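Local coordinates for protein 3-deoxy-manno-octulosonate cytidylyltransferase (PDB 1H7E) that activates the eight-carbon sugar KDO by transferring CMP to it from CTP, releasing diphosphate, for bacterial lipopolysaccharide biosynthesis, at residues L120-A131 with R168-R179; V182-S192 with E201-I210. All coordinates share one frame; numbering follows the deposited sequence.

Contact 1 lies deeper in the subunit, its centre about 9 Å from the centre of the chain, whereas contact 2 lies about 17 Å from it, on the helical layer over one end of the sheet. The two centres are about 17 Å apart, and strand 169-179 runs straight into helix 180-185, which carries the first residues of contact 2. They also touch in space. P121 CB meets V182 CG2 at 3.6 Å and I210 CG2 at 3.8 Å, while Q202, from 201-210, packs on H172 and Y176 of the strand, its NE2 3.3 Å from H172 CD2. No substrate is bound in this apo-enzyme.

Contact 1: L120-A131 with R168-R179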
loop_
_atom_site.group_PDB
_atom_site.type_symbol
_atom_site.label_atom_id
_atom_site.label_comp_id
_atom_site.label_asym_id
_atom_site.label_seq_id
_atom_site.Cartn_x
_atom_site.Cartn_y
_atom_site.Cartn_z
ATOM N N LEU A 120 -0.479 -13.897 -13.262
ATOM C CA LEU A 120 -0.815 -12.495 -12.997
ATOM C C LEU A 120 -2.282 -12.215 -13.305
ATOM O O LEU A 120 -2.714 -12.333 -14.447
ATOM C CB LEU A 120 0.104 -11.575 -13.807
ATOM C CG LEU A 120 -0.100 -10.074 -13.590
ATOM C CD1 LEU A 120 0.080 -9.687 -12.097
ATOM C CD2 LEU A 120 0.888 -9.314 -14.487
ATOM N N PRO A 121 -3.060 -11.790 -12.295
ATOM C CA PRO A 121 -4.476 -11.526 -12.552
ATOM C C PRO A 121 -4.807 -10.204 -13.233
ATOM O O PRO A 121 -5.690 -10.153 -14.096
ATOM C CB PRO A 121 -5.106 -11.577 -11.148
ATOM C CG PRO A 121 -3.985 -12.085 -10.226
ATOM C CD PRO A 121 -2.739 -11.611 -10.870
ATOM N N VAL A 122 -4.121 -9.135 -12.819
ATOM C CA VAL A 122 -4.386 -7.785 -13.313
ATOM C C VAL A 122 -3.084 -7.012 -13.472
ATOM O O VAL A 122 -2.145 -7.189 -12.686
ATOM C CB VAL A 122 -5.261 -6.993 -12.290
ATOM C CG1 VAL A 122 -5.642 -5.613 -12.833
ATOM C CG2 VAL A 122 -6.508 -7.798 -11.887
ATOM N N ALA A 123 -3.027 -6.180 -14.507
ATOM C CA ALA A 123 -1.858 -5.339 -14.763
ATOM C C ALA A 123 -2.353 -3.933 -15.118
ATOM O O ALA A 123 -3.469 -3.760 -15.611
ATOM C CB ALA A 123 -1.001 -5.913 -15.878
ATOM N N THR A 124 -1.543 -2.920 -14.809
ATOM C CA THR A 124 -1.900 -1.548 -15.101
ATOM C C THR A 124 -0.604 -0.773 -15.339
ATOM O O THR A 124 0.486 -1.359 -15.298
ATOM C CB THR A 124 -2.769 -0.918 -13.979
ATOM O OG1 THR A 124 -3.267 0.347 -14.423
ATOM C CG2 THR A 124 -1.946 -0.733 -12.663
ATOM N N LEU A 125 -0.732 0.517 -15.628
ATOM C CA LEU A 125 0.427 1.354 -15.941
ATOM C C LEU A 125 0.662 2.520 -14.985
ATOM O O LEU A 125 -0.240 2.949 -14.273
ATOM C CB LEU A 125 0.275 1.921 -17.363
ATOM C CG LEU A 125 0.171 0.919 -18.525
ATOM C CD1 LEU A 125 -0.115 1.683 -19.805
ATOM C CD2 LEU A 125 1.446 0.081 -18.635
ATOM N N CYS A 126 1.890 3.040 -15.015
ATOM C CA CYS A 126 2.265 4.189 -14.199
ATOM C C CYS A 126 3.459 4.901 -14.862
ATOM O O CYS A 126 4.122 4.340 -15.746
ATOM C CB CYS A 126 2.633 3.739 -12.775
ATOM S SG CYS A 126 4.133 2.795 -12.653
ATOM N N HIS A 127 3.667 6.166 -14.511
ATOM C CA HIS A 127 4.832 6.913 -15.015
ATOM C C HIS A 127 5.306 7.872 -13.914
ATOM O O HIS A 127 4.534 8.221 -13.015
ATOM C CB HIS A 127 4.571 7.641 -16.351
ATOM C CG HIS A 127 3.617 8.796 -16.269
ATOM N ND1 HIS A 127 3.971 10.026 -15.760
ATOM C CD2 HIS A 127 2.334 8.925 -16.687
ATOM C CE1 HIS A 127 2.950 10.860 -15.863
ATOM N NE2 HIS A 127 1.943 10.215 -16.424
ATOM N N ALA A 128 6.592 8.212 -13.937
ATOM C CA ALA A 128 7.169 9.111 -12.931
ATOM C C ALA A 128 6.625 10.530 -12.998
ATOM O O ALA A 128 6.322 11.040 -14.080
ATOM C CB ALA A 128 8.690 9.135 -13.061
ATOM N N ILE A 129 6.403 11.127 -11.828
ATOM C CA ILE A 129 5.943 12.504 -11.733
ATOM C C ILE A 129 6.760 13.195 -10.629
ATOM O O ILE A 129 7.374 12.532 -9.802
ATOM C CB ILE A 129 4.421 12.646 -11.422
ATOM C CG1 ILE A 129 4.038 11.820 -10.197
ATOM C CG2 ILE A 129 3.574 12.205 -12.639
ATOM C CD1 ILE A 129 2.684 12.145 -9.643
ATOM N N SER A 130 6.782 14.520 -10.665
ATOM C CA SER A 130 7.489 15.335 -9.678
ATOM C C SER A 130 6.661 15.396 -8.406
ATOM O O SER A 130 5.454 15.114 -8.429
ATOM C CB SER A 130 7.638 16.751 -10.226
ATOM O OG SER A 130 6.385 17.438 -10.262
ATOM N N ALA A 131 7.286 15.827 -7.316
ATOM C CA ALA A 131 6.602 15.960 -6.034
ATOM C C ALA A 131 5.460 16.976 -6.098
ATOM O O ALA A 131 4.417 16.787 -5.471
ATOM C CB ALA A 131 7.602 16.351 -4.949
ATOM N N ARG A 168 10.402 9.358 -4.646
ATOM C CA ARG A 168 10.177 9.279 -6.085
ATOM C C ARG A 168 8.684 8.908 -6.214
ATOM O O ARG A 168 8.200 8.008 -5.521
ATOM C CB ARG A 168 11.078 8.213 -6.705
ATOM C CG ARG A 168 11.026 8.187 -8.215
ATOM C CD ARG A 168 12.065 7.235 -8.808
ATOM N NE ARG A 168 11.963 7.219 -10.268
ATOM C CZ ARG A 168 11.240 6.349 -10.977
ATOM N NH1 ARG A 168 10.545 5.385 -10.379
ATOM N NH2 ARG A 168 11.183 6.469 -12.297
ATOM N N TYR A 169 7.947 9.698 -6.987
ATOM C CA TYR A 169 6.516 9.506 -7.167
ATOM C C TYR A 169 6.138 8.888 -8.506
ATOM O O TYR A 169 6.796 9.135 -9.524
ATOM C CB TYR A 169 5.782 10.845 -6.999
ATOM C CG TYR A 169 5.892 11.369 -5.589
ATOM C CD1 TYR A 169 5.052 10.877 -4.597
ATOM C CD2 TYR A 169 6.914 12.259 -5.223
ATOM C CE1 TYR A 169 5.222 11.236 -3.264
ATOM C CE2 TYR A 169 7.098 12.627 -3.885
ATOM C CZ TYR A 169 6.245 12.108 -2.917
ATOM O OH TYR A 169 6.389 12.434 -1.593
ATOM N N LEU A 170 5.094 8.057 -8.468
ATOM C CA LEU A 170 4.558 7.394 -9.659
ATOM C C LEU A 170 3.086 7.703 -9.769
ATOM O O LEU A 170 2.344 7.547 -8.810
ATOM C CB LEU A 170 4.717 5.872 -9.574
ATOM C CG LEU A 170 6.131 5.306 -9.620
ATOM C CD1 LEU A 170 6.131 3.823 -9.249
ATOM C CD2 LEU A 170 6.741 5.541 -11.012
ATOM N N LYS A 171 2.678 8.191 -10.930
ATOM C CA LYS A 171 1.284 8.461 -11.192
ATOM C C LYS A 171 0.671 7.202 -11.855
ATOM O O LYS A 171 1.255 6.611 -12.778
ATOM C CB LYS A 171 1.141 9.631 -12.153
ATOM C CG LYS A 171 -0.281 9.837 -12.647
ATOM C CD LYS A 171 -0.344 10.981 -13.643
ATOM C CE LYS A 171 -1.775 11.260 -14.039
ATOM N NZ LYS A 171 -1.889 12.579 -14.715
ATOM N N HIS A 172 -0.515 6.821 -11.389
ATOM C CA HIS A 172 -1.223 5.675 -11.936
ATOM C C HIS A 172 -1.936 6.114 -13.229
ATOM O O HIS A 172 -2.593 7.163 -13.254
ATOM C CB HIS A 172 -2.234 5.169 -10.910
ATOM C CG HIS A 172 -3.150 4.103 -11.430
ATOM N ND1 HIS A 172 -2.705 3.029 -12.174
ATOM C CD2 HIS A 172 -4.492 3.966 -11.338
ATOM C CE1 HIS A 172 -3.736 2.276 -12.517
ATOM N NE2 HIS A 172 -4.831 2.823 -12.022
ATOM N N VAL A 173 -1.735 5.342 -14.303
ATOM C CA VAL A 173 -2.368 5.581 -15.617
ATOM C C VAL A 173 -3.489 4.537 -15.698
ATOM O O VAL A 173 -3.212 3.337 -15.730
ATOM C CB VAL A 173 -1.350 5.364 -16.790
ATOM C CG1 VAL A 173 -2.064 5.505 -18.147
ATOM C CG2 VAL A 173 -0.209 6.388 -16.692
ATOM N N GLY A 174 -4.732 5.019 -15.740
ATOM C CA GLY A 174 -5.931 4.189 -15.728
ATOM C C GLY A 174 -6.294 3.207 -16.825
ATOM O O GLY A 174 -7.462 3.122 -17.205
ATOM N N ILE A 175 -5.305 2.463 -17.306
ATOM C CA ILE A 175 -5.483 1.429 -18.333
ATOM C C ILE A 175 -5.214 0.116 -17.622
ATOM O O ILE A 175 -4.178 -0.031 -16.961
ATOM C CB ILE A 175 -4.468 1.579 -19.457
ATOM C CG1 ILE A 175 -4.746 2.883 -20.206
ATOM C CG2 ILE A 175 -4.566 0.401 -20.413
ATOM C CD1 ILE A 175 -3.718 3.197 -21.235
ATOM N N TYR A 176 -6.130 -0.840 -17.778
ATOM C CA TYR A 176 -6.012 -2.135 -17.109
ATOM C C TYR A 176 -6.128 -3.329 -18.044
ATOM O O TYR A 176 -6.793 -3.236 -19.074
ATOM C CB TYR A 176 -7.151 -2.300 -16.103
ATOM C CG TYR A 176 -7.209 -1.291 -14.986
ATOM C CD1 TYR A 176 -7.873 -0.075 -15.155
ATOM C CD2 TYR A 176 -6.651 -1.578 -13.740
ATOM C CE1 TYR A 176 -7.986 0.836 -14.099
ATOM C CE2 TYR A 176 -6.758 -0.679 -12.675
ATOM C CZ TYR A 176 -7.426 0.515 -12.862
ATOM O OH TYR A 176 -7.567 1.381 -11.810
ATOM N N ALA A 177 -5.468 -4.428 -17.679
ATOM C CA ALA A 177 -5.561 -5.710 -18.397
ATOM C C ALA A 177 -6.051 -6.686 -17.315
ATOM O O ALA A 177 -5.471 -6.767 -16.224
ATOM C CB ALA A 177 -4.207 -6.157 -18.940
ATOM N N TYR A 178 -7.146 -7.385 -17.590
ATOM C CA TYR A 178 -7.709 -8.340 -16.640
ATOM C C TYR A 178 -7.781 -9.712 -17.247
ATOM O O TYR A 178 -8.151 -9.844 -18.400
ATOM C CB TYR A 178 -9.164 -8.002 -16.297
ATOM C CG TYR A 178 -9.400 -6.658 -15.674
ATOM C CD1 TYR A 178 -9.378 -6.500 -14.285
ATOM C CD2 TYR A 178 -9.707 -5.556 -16.458
ATOM C CE1 TYR A 178 -9.667 -5.281 -13.699
ATOM C CE2 TYR A 178 -9.995 -4.318 -15.869
ATOM C CZ TYR A 178 -9.974 -4.200 -14.492
ATOM O OH TYR A 178 -10.283 -3.003 -13.902
ATOM N N ARG A 179 -7.439 -10.723 -16.460
ATOM C CA ARG A 179 -7.572 -12.117 -16.866
ATOM C C ARG A 179 -9.097 -12.383 -16.783
ATOM O O ARG A 179 -9.810 -11.777 -15.960
ATOM C CB ARG A 179 -6.866 -13.019 -15.860
ATOM C CG ARG A 179 -6.074 -14.116 -16.463
ATOM C CD ARG A 179 -4.626 -13.761 -16.408
ATOM N NE ARG A 179 -3.893 -14.351 -17.521
ATOM C CZ ARG A 179 -2.629 -14.063 -17.819
ATOM N NH1 ARG A 179 -1.948 -13.185 -17.074
ATOM N NH2 ARG A 179 -2.061 -14.627 -18.884
HETATM O O HOH W 1 -0.296 11.691 -17.083
HETATM O O HOH W 2 9.482 11.798 -8.291
#
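L125 and V173 sit at the middle of an antiparallel strand pair and pack CB to CB at 3.9 Å, L125 reaching on with CD1 to I175 CD1. These branched, apolar residues suit a buried face; at A123 and A177 small methyls let helix 104-116 come close. The carbonyl oxygen L125 O is gripped twice, by V173 N at 2.8 Å and by the ring nitrogen H172 ND1 at 3.2 Å, the latter bond bent to 141°. H172 lays its ring back toward 120-131 because its chi1 of 172° sets CG trans to N, and its other nitrogen, NE2, donates to Y176 OH. Around G174 the pairing is interrupted, and L125 N is buried without a partner. Both strands belong to the mixed sheet of the GT-A-like cytidylyltransferase fold, with 122-129 lying between 169-179 and strand 212-216. V122 and Y178 stand side by side, CG2 against CD1. At that end R179, bent at chi2, brings NH1 to a lone pair of L120 O at 2.9 Å; the same NH1 also bonds M114 O.

Toward A131 the contact opens to solvent, and two waters bridge the strands. K171 stretches beside H127, its CB over one face of the imidazole, and one water joins H127 NE2 to K171 NZ. A second water bridges I129 O and Y169 N. The Y169 ring meets A131 CB through CE2 at 3.9 Å, its hydroxyl bonding P159 O, while R168 puts NH2 near A128 CB and pairs with E216.

Contact 2: V182-S192 with E201-I210; sequences VLQNYSQLPES and EQLRLMNAGI
This is a loop-and-helix packing contact at the edge of the cytidylyltransferase domain, where the chain leaving helix 180-185 runs along one side of short helix 203-207. L205 CD2 supplies the apolar centre: it meets the Y186 ring at its edge, 3.9 Å from CE1, and also touches V182 CG1 and L189 CD1. L189, whose fork suits a site with apolar partners on two sides, sends CD1 to I210 CD1 and CD2 to A208 CB at 3.7 Å. The helix ends in a Schellman motif at G209, whose positive phi suits a residue without a side chain.

R204 carries the polar half. Its guanidinium is sandwiched, with Y186 OH over one face and E191 CG over the other, the tyrosine ring tilted only 20° from its plane; NH2 forms a salt bridge to E195. A water in the guanidinium plane accepts from R204 NH1 at 2.8 Å and donates to Y186 O and L189 O. A methionine in its place would probably leave E195 without its charged mate and that water without the N-H it accepts from. N207 from the same helix lies flush against S192, with its CG 3.4 Å from S192 CB.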
loop_
_atom_site.group_PDB
_atom_site.type_symbol
_atom_site.label_atom_id
_atom_site.label_comp_id
_atom_site.label_asym_id
_atom_site.label_seq_id
_atom_site.Cartn_x
_atom_site.Cartn_y
_atom_site.Cartn_z
ATOM N N VAL A 182 -10.839 -13.175 -13.357
ATOM C CA VAL A 182 -11.004 -12.081 -12.393
ATOM C C VAL A 182 -12.357 -11.423 -12.597
ATOM O O VAL A 182 -13.082 -11.150 -11.638
ATOM C CB VAL A 182 -9.885 -11.012 -12.527
ATOM C CG1 VAL A 182 -10.163 -9.834 -11.591
ATOM C CG2 VAL A 182 -8.543 -11.633 -12.181
ATOM N N LEU A 183 -12.717 -11.219 -13.862
ATOM C CA LEU A 183 -13.981 -10.598 -14.207
ATOM C C LEU A 183 -15.177 -11.504 -13.892
ATOM O O LEU A 183 -16.233 -11.002 -13.504
ATOM C CB LEU A 183 -13.973 -10.175 -15.675
ATOM C CG LEU A 183 -12.947 -9.076 -16.017
ATOM C CD1 LEU A 183 -12.917 -8.868 -17.505
ATOM C CD2 LEU A 183 -13.293 -7.762 -15.311
ATOM N N GLN A 184 -14.993 -12.820 -14.005
ATOM C CA GLN A 184 -16.071 -13.784 -13.700
ATOM C C GLN A 184 -16.424 -13.802 -12.217
ATOM O O GLN A 184 -17.568 -14.073 -11.839
ATOM C CB GLN A 184 -15.679 -15.201 -14.107
ATOM C CG GLN A 184 -15.602 -15.389 -15.604
ATOM C CD GLN A 184 -15.186 -16.783 -16.007
ATOM O OE1 GLN A 184 -14.107 -17.251 -15.650
ATOM N NE2 GLN A 184 -16.029 -17.442 -16.786
ATOM N N ASN A 185 -15.425 -13.538 -11.380
ATOM C CA ASN A 185 -15.605 -13.523 -9.932
ATOM C C ASN A 185 -15.744 -12.118 -9.342
ATOM O O ASN A 185 -15.957 -11.974 -8.141
ATOM C CB ASN A 185 -14.419 -14.223 -9.252
ATOM C CG ASN A 185 -14.301 -15.678 -9.642
ATOM O OD1 ASN A 185 -15.299 -16.402 -9.693
ATOM N ND2 ASN A 185 -13.077 -16.118 -9.930
ATOM N N TYR A 186 -15.722 -11.099 -10.192
ATOM C CA TYR A 186 -15.764 -9.723 -9.735
ATOM C C TYR A 186 -16.978 -9.247 -8.988
ATOM O O TYR A 186 -16.832 -8.551 -7.985
ATOM C CB TYR A 186 -15.490 -8.743 -10.879
ATOM C CG TYR A 186 -15.293 -7.313 -10.405
ATOM C CD1 TYR A 186 -14.061 -6.883 -9.871
ATOM C CD2 TYR A 186 -16.336 -6.391 -10.473
ATOM C CE1 TYR A 186 -13.887 -5.560 -9.420
ATOM C CE2 TYR A 186 -16.171 -5.071 -10.027
ATOM C CZ TYR A 186 -14.950 -4.666 -9.505
ATOM O OH TYR A 186 -14.822 -3.364 -9.102
ATOM N N SER A 187 -18.166 -9.576 -9.486
ATOM C CA SER A 187 -19.411 -9.112 -8.858
ATOM C C SER A 187 -19.675 -9.631 -7.444
ATOM O O SER A 187 -20.562 -9.135 -6.770
ATOM C CB SER A 187 -20.617 -9.406 -9.767
ATOM O OG SER A 187 -20.917 -10.793 -9.783
ATOM N N GLN A 188 -18.930 -10.650 -7.022
ATOM C CA GLN A 188 -19.064 -11.209 -5.682
ATOM C C GLN A 188 -18.169 -10.487 -4.639
ATOM O O GLN A 188 -18.293 -10.743 -3.441
ATOM C CB GLN A 188 -18.720 -12.711 -5.682
ATOM C CG GLN A 188 -19.620 -13.587 -6.581
ATOM C CD GLN A 188 -21.117 -13.302 -6.416
ATOM O OE1 GLN A 188 -21.618 -13.129 -5.301
ATOM N NE2 GLN A 188 -21.834 -13.249 -7.537
ATOM N N LEU A 189 -17.247 -9.632 -5.088
ATOM C CA LEU A 189 -16.356 -8.913 -4.173
ATOM C C LEU A 189 -17.089 -7.772 -3.479
ATOM O O LEU A 189 -17.838 -7.004 -4.096
ATOM C CB LEU A 189 -15.161 -8.328 -4.917
ATOM C CG LEU A 189 -14.270 -9.292 -5.685
ATOM C CD1 LEU A 189 -13.159 -8.529 -6.371
ATOM C CD2 LEU A 189 -13.735 -10.321 -4.732
ATOM N N PRO A 190 -16.920 -7.667 -2.162
ATOM C CA PRO A 190 -17.626 -6.556 -1.514
ATOM C C PRO A 190 -16.803 -5.267 -1.660
ATOM O O PRO A 190 -15.594 -5.326 -1.922
ATOM C CB PRO A 190 -17.690 -7.011 -0.050
ATOM C CG PRO A 190 -16.382 -7.812 0.115
ATOM C CD PRO A 190 -16.271 -8.573 -1.190
ATOM N N GLU A 191 -17.471 -4.117 -1.586
ATOM C CA GLU A 191 -16.788 -2.824 -1.613
ATOM C C GLU A 191 -15.941 -2.761 -0.312
ATOM O O GLU A 191 -16.321 -3.324 0.712
ATOM C CB GLU A 191 -17.806 -1.683 -1.598
ATOM C CG GLU A 191 -18.674 -1.612 -2.827
ATOM C CD GLU A 191 -19.580 -0.402 -2.818
ATOM O OE1 GLU A 191 -19.103 0.710 -2.491
ATOM O OE2 GLU A 191 -20.773 -0.564 -3.140
ATOM N N SER A 192 -14.774 -2.140 -0.375
ATOM C CA SER A 192 -13.921 -2.054 0.802
ATOM C C SER A 192 -13.958 -0.644 1.368
ATOM O O SER A 192 -14.339 0.310 0.673
ATOM C CB SER A 192 -12.483 -2.432 0.448
ATOM O OG SER A 192 -11.857 -1.447 -0.369
ATOM N N GLU A 201 -11.857 2.609 -7.362
ATOM C CA GLU A 201 -12.375 1.272 -7.577
ATOM C C GLU A 201 -11.356 0.155 -7.530
ATOM O O GLU A 201 -11.669 -0.945 -7.062
ATOM C CB GLU A 201 -13.136 1.204 -8.898
ATOM C CG GLU A 201 -14.221 0.139 -8.850
ATOM C CD GLU A 201 -14.893 -0.136 -10.193
ATOM O OE1 GLU A 201 -14.735 0.664 -11.149
ATOM O OE2 GLU A 201 -15.597 -1.172 -10.278
ATOM N N GLN A 202 -10.130 0.428 -7.967
ATOM C CA GLN A 202 -9.096 -0.605 -7.963
ATOM C C GLN A 202 -8.762 -1.152 -6.560
ATOM O O GLN A 202 -8.248 -2.260 -6.426
ATOM C CB GLN A 202 -7.827 -0.133 -8.694
ATOM C CG GLN A 202 -7.085 1.067 -8.063
ATOM C CD GLN A 202 -7.594 2.404 -8.553
ATOM O OE1 GLN A 202 -8.790 2.639 -8.614
ATOM N NE2 GLN A 202 -6.676 3.300 -8.895
ATOM N N LEU A 203 -9.088 -0.394 -5.514
ATOM C CA LEU A 203 -8.817 -0.849 -4.159
ATOM C C LEU A 203 -9.738 -1.994 -3.798
ATOM O O LEU A 203 -9.455 -2.717 -2.852
ATOM C CB LEU A 203 -8.923 0.304 -3.143
ATOM C CG LEU A 203 -7.836 1.383 -3.312
ATOM C CD1 LEU A 203 -8.028 2.531 -2.294
ATOM C CD2 LEU A 203 -6.451 0.737 -3.162
ATOM N N ARG A 204 -10.833 -2.182 -4.549
ATOM C CA ARG A 204 -11.724 -3.312 -4.251
ATOM C C ARG A 204 -10.959 -4.617 -4.492
ATOM O O ARG A 204 -11.103 -5.591 -3.738
ATOM C CB ARG A 204 -12.984 -3.323 -5.126
ATOM C CG ARG A 204 -13.968 -4.413 -4.696
ATOM C CD ARG A 204 -15.281 -4.350 -5.456
ATOM N NE ARG A 204 -15.813 -2.988 -5.490
ATOM C CZ ARG A 204 -16.879 -2.618 -6.188
ATOM N NH1 ARG A 204 -17.545 -3.515 -6.902
ATOM N NH2 ARG A 204 -17.226 -1.339 -6.245
ATOM N N LEU A 205 -10.131 -4.626 -5.530
ATOM C CA LEU A 205 -9.338 -5.808 -5.873
ATOM C C LEU A 205 -8.283 -6.106 -4.800
ATOM O O LEU A 205 -8.078 -7.266 -4.404
ATOM C CB LEU A 205 -8.642 -5.598 -7.219
ATOM C CG LEU A 205 -9.589 -5.473 -8.423
ATOM C CD1 LEU A 205 -8.784 -5.012 -9.638
ATOM C CD2 LEU A 205 -10.281 -6.797 -8.704
ATOM N N MET A 206 -7.606 -5.051 -4.347
ATOM C CA MET A 206 -6.574 -5.187 -3.336
ATOM C C MET A 206 -7.131 -5.679 -2.016
ATOM O O MET A 206 -6.480 -6.453 -1.315
ATOM C CB MET A 206 -5.831 -3.870 -3.181
ATOM C CG MET A 206 -5.158 -3.474 -4.468
ATOM S SD MET A 206 -4.042 -2.136 -4.180
ATOM C CE MET A 206 -2.591 -3.098 -3.677
ATOM N N ASN A 207 -8.364 -5.281 -1.704
ATOM C CA ASN A 207 -9.012 -5.726 -0.470
ATOM C C ASN A 207 -9.132 -7.250 -0.433
ATOM O O ASN A 207 -8.999 -7.882 0.621
ATOM C CB ASN A 207 -10.415 -5.123 -0.354
ATOM C CG ASN A 207 -11.062 -5.426 0.987
ATOM O OD1 ASN A 207 -10.469 -5.176 2.038
ATOM N ND2 ASN A 207 -12.252 -6.027 0.958
ATOM N N ALA A 208 -9.406 -7.822 -1.602
ATOM C CA ALA A 208 -9.591 -9.264 -1.757
ATOM C C ALA A 208 -8.286 -10.031 -1.987
ATOM O O ALA A 208 -8.308 -11.231 -2.237
ATOM C CB ALA A 208 -10.570 -9.529 -2.902
ATOM N N GLY A 209 -7.158 -9.333 -1.943
ATOM C CA GLY A 209 -5.876 -9.999 -2.119
ATOM C C GLY A 209 -5.507 -10.313 -3.561
ATOM O O GLY A 209 -4.667 -11.178 -3.816
ATOM N N ILE A 210 -6.138 -9.630 -4.511
ATOM C CA ILE A 210 -5.843 -9.853 -5.920
ATOM C C ILE A 210 -4.680 -8.928 -6.293
ATOM O O ILE A 210 -4.761 -7.709 -6.149
ATOM C CB ILE A 210 -7.072 -9.561 -6.792
ATOM C CG1 ILE A 210 -8.161 -10.600 -6.503
ATOM C CG2 ILE A 210 -6.685 -9.556 -8.281
ATOM C CD1 ILE A 210 -9.546 -10.152 -6.913
HETATM O O HOH W 3 -17.880 -6.306 -7.037
HETATM O O HOH W 4 -11.984 -3.238 -8.945
HETATM O O HOH W 5 -13.216 -6.496 -1.860
HETATM O O HOH W 6 -9.115 -1.766 -0.232
#